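Local coordinates for protein glucose 1-dehydrogenase (PDB 2B5W) that oxidises D-glucose and several other aldose sugars with NAD(P)+ as electron acceptor, preferring NADP+, and depends on a catalytic zinc ion, at residues I4-K18 with H49-L61. The protein carries 1 engineered substitution. Numbering follows the deposited sequence.
Sequences IAVKRGEDRPVVIEK and HGGFPEGEDHLVL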
# COMPACT_ATOMS: atom_id res chain seq x y z
N ILE A 4 -15.55 32.97 13.67
CA ILE A 4 -16.23 32.70 12.42
C ILE A 4 -16.75 31.27 12.50
O ILE A 4 -15.98 30.34 12.75
CB ILE A 4 -15.28 32.86 11.20
CG1 ILE A 4 -14.68 34.27 11.17
CG2 ILE A 4 -16.02 32.55 9.92
CD1 ILE A 4 -15.65 35.40 11.10
N ALA A 5 -18.06 31.10 12.32
CA ALA A 5 -18.71 29.82 12.57
C ALA A 5 -19.75 29.49 11.51
O ALA A 5 -20.22 30.38 10.81
CB ALA A 5 -19.37 29.85 13.92
N VAL A 6 -20.07 28.21 11.40
CA VAL A 6 -21.27 27.79 10.63
C VAL A 6 -22.37 27.49 11.68
O VAL A 6 -22.12 26.96 12.76
CB VAL A 6 -21.00 26.57 9.73
CG1 VAL A 6 -20.12 26.97 8.52
CG2 VAL A 6 -20.37 25.41 10.48
N LYS A 7 -23.59 27.90 11.36
CA LYS A 7 -24.75 27.66 12.22
C LYS A 7 -25.77 26.84 11.44
O LYS A 7 -25.77 26.82 10.20
CB LYS A 7 -25.41 28.99 12.61
CG LYS A 7 -24.87 29.69 13.85
CD LYS A 7 -25.13 31.20 13.73
CE LYS A 7 -25.44 31.88 15.05
NZ LYS A 7 -25.70 33.35 14.82
N ARG A 8 -26.63 26.13 12.18
CA ARG A 8 -27.78 25.48 11.56
C ARG A 8 -28.65 26.53 10.90
O ARG A 8 -29.02 27.53 11.53
CB ARG A 8 -28.60 24.74 12.61
CG ARG A 8 -27.87 23.53 13.20
CD ARG A 8 -28.66 22.83 14.31
NE ARG A 8 -27.95 21.67 14.87
CZ ARG A 8 -28.44 20.90 15.85
NH1 ARG A 8 -29.65 21.15 16.39
NH2 ARG A 8 -27.80 19.85 16.37
N GLY A 9 -28.92 26.37 9.60
CA GLY A 9 -29.80 27.28 8.89
C GLY A 9 -29.13 28.40 8.11
O GLY A 9 -29.75 28.96 7.21
N GLU A 10 -27.89 28.74 8.45
CA GLU A 10 -27.14 29.74 7.70
C GLU A 10 -26.34 29.00 6.62
O GLU A 10 -25.66 28.02 6.92
CB GLU A 10 -26.18 30.53 8.62
CG GLU A 10 -26.86 31.40 9.69
CD GLU A 10 -27.46 32.69 9.14
OE1 GLU A 10 -26.97 33.22 8.12
OE2 GLU A 10 -28.44 33.18 9.74
N ASP A 11 -26.40 29.46 5.38
CA ASP A 11 -25.67 28.79 4.29
C ASP A 11 -24.18 29.17 4.26
O ASP A 11 -23.36 28.42 3.69
CB ASP A 11 -26.31 29.12 2.94
CG ASP A 11 -27.75 28.60 2.82
OD1 ASP A 11 -28.12 27.64 3.53
OD2 ASP A 11 -28.58 29.11 2.04
N ARG A 12 -23.83 30.30 4.86
CA ARG A 12 -22.46 30.80 4.83
C ARG A 12 -21.88 30.98 6.25
O ARG A 12 -22.60 31.01 7.24
CB ARG A 12 -22.40 32.13 4.08
CG ARG A 12 -22.63 32.00 2.57
CD ARG A 12 -22.62 33.34 1.82
NE ARG A 12 -21.93 33.23 0.52
CZ ARG A 12 -22.37 33.73 -0.64
NH1 ARG A 12 -23.51 34.40 -0.73
NH2 ARG A 12 -21.63 33.56 -1.73
N PRO A 13 -20.55 31.10 6.35
CA PRO A 13 -19.98 31.41 7.66
C PRO A 13 -20.40 32.79 8.13
O PRO A 13 -20.56 33.71 7.33
CB PRO A 13 -18.47 31.40 7.39
CG PRO A 13 -18.31 30.55 6.20
CD PRO A 13 -19.51 30.89 5.33
N VAL A 14 -20.55 32.93 9.43
CA VAL A 14 -20.87 34.20 10.03
C VAL A 14 -20.04 34.51 11.25
O VAL A 14 -19.45 33.61 11.85
CB VAL A 14 -22.34 34.24 10.44
CG1 VAL A 14 -23.22 34.10 9.18
CG2 VAL A 14 -22.64 33.14 11.43
N VAL A 15 -20.00 35.79 11.61
CA VAL A 15 -19.34 36.21 12.82
C VAL A 15 -20.25 36.03 14.02
O VAL A 15 -21.41 36.46 14.02
CB VAL A 15 -18.88 37.70 12.79
CG1 VAL A 15 -18.09 38.01 14.02
CG2 VAL A 15 -18.05 37.97 11.55
N ILE A 16 -19.70 35.38 15.03
CA ILE A 16 -20.31 35.24 16.34
C ILE A 16 -19.41 35.80 17.43
O ILE A 16 -18.24 36.11 17.19
CB ILE A 16 -20.64 33.78 16.65
CG1 ILE A 16 -19.37 32.90 16.72
CG2 ILE A 16 -21.58 33.20 15.59
CD1 ILE A 16 -19.64 31.56 17.30
N GLU A 17 -19.95 35.90 18.63
CA GLU A 17 -19.17 36.21 19.82
C GLU A 17 -19.37 35.19 20.91
O GLU A 17 -20.49 34.67 21.12
CB GLU A 17 -19.51 37.59 20.35
CG GLU A 17 -19.10 38.68 19.37
CD GLU A 17 -19.57 40.04 19.81
OE1 GLU A 17 -18.70 40.87 20.09
OE2 GLU A 17 -20.80 40.25 19.87
N LYS A 18 -18.28 34.90 21.62
CA LYS A 18 -18.30 34.00 22.74
C LYS A 18 -17.14 34.36 23.64
O LYS A 18 -16.24 35.10 23.24
CB LYS A 18 -18.19 32.55 22.25
CG LYS A 18 -16.88 32.24 21.52
CD LYS A 18 -16.69 30.72 21.40
CE LYS A 18 -17.62 30.11 20.45
NZ LYS A 18 -17.46 28.61 20.42
N HIS A 49 -25.08 19.64 10.22
CA HIS A 49 -24.67 20.08 11.55
C HIS A 49 -24.33 18.89 12.46
O HIS A 49 -24.33 19.02 13.69
CB HIS A 49 -25.75 20.99 12.19
CG HIS A 49 -27.13 20.39 12.24
ND1 HIS A 49 -27.99 20.42 11.16
CD2 HIS A 49 -27.79 19.76 13.23
CE1 HIS A 49 -29.12 19.82 11.49
NE2 HIS A 49 -29.03 19.42 12.75
N GLY A 50 -24.01 17.74 11.86
CA GLY A 50 -23.67 16.55 12.63
C GLY A 50 -22.34 16.68 13.35
O GLY A 50 -22.19 16.22 14.49
N GLY A 51 -21.38 17.32 12.68
CA GLY A 51 -20.08 17.60 13.25
C GLY A 51 -20.02 18.72 14.29
O GLY A 51 -18.94 18.99 14.82
N PHE A 52 -21.13 19.36 14.61
CA PHE A 52 -21.12 20.39 15.64
C PHE A 52 -20.75 19.73 16.96
O PHE A 52 -21.09 18.55 17.18
CB PHE A 52 -22.48 21.10 15.79
CG PHE A 52 -22.83 22.06 14.66
CD1 PHE A 52 -22.19 22.01 13.43
CD2 PHE A 52 -23.84 22.98 14.84
CE1 PHE A 52 -22.52 22.88 12.41
CE2 PHE A 52 -24.18 23.85 13.81
CZ PHE A 52 -23.51 23.80 12.60
N PRO A 53 -20.05 20.46 17.83
CA PRO A 53 -19.72 19.95 19.15
C PRO A 53 -21.00 19.65 19.94
O PRO A 53 -21.97 20.38 19.82
CB PRO A 53 -18.92 21.08 19.80
CG PRO A 53 -18.47 21.92 18.64
CD PRO A 53 -19.51 21.81 17.60
N GLU A 54 -20.98 18.57 20.70
CA GLU A 54 -22.12 18.16 21.53
C GLU A 54 -22.84 19.34 22.17
O GLU A 54 -22.26 20.06 22.99
CB GLU A 54 -21.62 17.24 22.67
CG GLU A 54 -22.65 16.26 23.20
CD GLU A 54 -23.62 15.78 22.13
OE1 GLU A 54 -24.37 16.60 21.54
OE2 GLU A 54 -23.65 14.56 21.89
N GLY A 55 -24.12 19.49 21.82
CA GLY A 55 -25.01 20.38 22.55
C GLY A 55 -24.85 21.84 22.21
O GLY A 55 -25.36 22.71 22.91
N GLU A 56 -24.13 22.11 21.11
CA GLU A 56 -23.86 23.48 20.69
C GLU A 56 -24.51 23.77 19.36
O GLU A 56 -24.77 22.87 18.56
CB GLU A 56 -22.36 23.72 20.64
CG GLU A 56 -21.74 23.54 22.02
CD GLU A 56 -20.40 24.19 22.18
OE1 GLU A 56 -20.28 25.41 21.87
OE2 GLU A 56 -19.47 23.49 22.66
N ASP A 57 -24.78 25.06 19.13
CA ASP A 57 -25.60 25.48 18.00
C ASP A 57 -24.78 26.04 16.83
O ASP A 57 -25.34 26.63 15.90
CB ASP A 57 -26.66 26.52 18.44
CG ASP A 57 -26.07 27.85 18.89
OD1 ASP A 57 -24.85 28.11 18.75
OD2 ASP A 57 -26.78 28.74 19.40
N HIS A 58 -23.48 25.79 16.87
CA HIS A 58 -22.58 26.27 15.82
C HIS A 58 -21.30 25.45 15.86
O HIS A 58 -21.06 24.70 16.82
CB HIS A 58 -22.26 27.75 16.05
CG HIS A 58 -21.42 28.00 17.27
ND1 HIS A 58 -21.94 28.05 18.54
CD2 HIS A 58 -20.08 28.16 17.40
CE1 HIS A 58 -20.96 28.26 19.41
NE2 HIS A 58 -19.82 28.34 18.74
N LEU A 59 -20.48 25.63 14.83
CA LEU A 59 -19.14 25.10 14.80
C LEU A 59 -18.21 26.24 14.35
O LEU A 59 -18.37 26.77 13.26
CB LEU A 59 -19.05 23.95 13.81
CG LEU A 59 -17.63 23.42 13.53
CD1 LEU A 59 -17.05 22.81 14.78
CD2 LEU A 59 -17.68 22.43 12.43
N VAL A 60 -17.27 26.61 15.21
CA VAL A 60 -16.24 27.57 14.80
C VAL A 60 -15.35 26.87 13.77
O VAL A 60 -14.91 25.72 14.00
CB VAL A 60 -15.40 28.04 15.98
CG1 VAL A 60 -14.21 28.88 15.51
CG2 VAL A 60 -16.26 28.86 16.98
N LEU A 61 -15.13 27.51 12.63
CA LEU A 61 -14.38 26.92 11.55
C LEU A 61 -12.87 27.08 11.77
O LEU A 61 -12.45 27.81 12.64
CB LEU A 61 -14.78 27.56 10.23
CG LEU A 61 -16.22 27.36 9.76
CD1 LEU A 61 -16.45 28.24 8.53
CD2 LEU A 61 -16.47 25.90 9.45
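His49, a substrate-binding residue, meets Arg8, both of them solvent-exposed: as modelled, Arg8 runs its extended chain across the imidazole with CD over one ring face. The imidazole is poorly ordered and its CD2 is placed too close to Arg8 NE, so the details of this pairing are doubtful. Phe52, the last residue of the type I turn that His49 opens, sets the edge of its ring against the backbone of Lys7 and Arg8, where the type II turn from Lys7 to Glu10 begins. Its CE1 packs against Val6 CG2 at 3.8 Å, while Arg8 N, at the ring edge, is buried without a hydrogen-bonding partner. One face of the same ring is covered by His49 CB, the opposite one by the backbone around His58 and Leu59.

Here strand 58-60 joins 4-7 as an edge strand of a three-stranded antiparallel sheet, with 14-17 on the far side of 4-7; 49-61 belongs to the GroES-like domain, the catalytic domain of zinc-containing alcohol dehydrogenases. His58 CG sits between its backbone N and carbonyl carbon (chi1 68°), which turns the ring toward strand 14-17. Ile16 CD1 lies over one face, 3.7 Å from the ring centroid. Both nitrogens are used in the ring plane: NE2 accepts from Lys18 NZ at 2.9 Å. ND1 donates to Asp57 OD1, also at 2.9 Å, fixing the ring's rotation. A leucine in place of His58 would probably leave the Lys18 ammonium and the Asp57 carboxylate without this shared mate.

Leu59 and Val6 exchange backbone bonds in both directions, Leu59 N reaching Val6 O at 3.0 Å. Val60 faces Ala5, its CG2 meeting the end of Lys18 tip to tip. Finally Leu61 N donates a hydrogen bond to Ile4 O at 3.0 Å. Its CD1 touches both Val6 CG1, at 3.9 Å, and Pro13 CG, with helix 39-46 packing beside all three side chains.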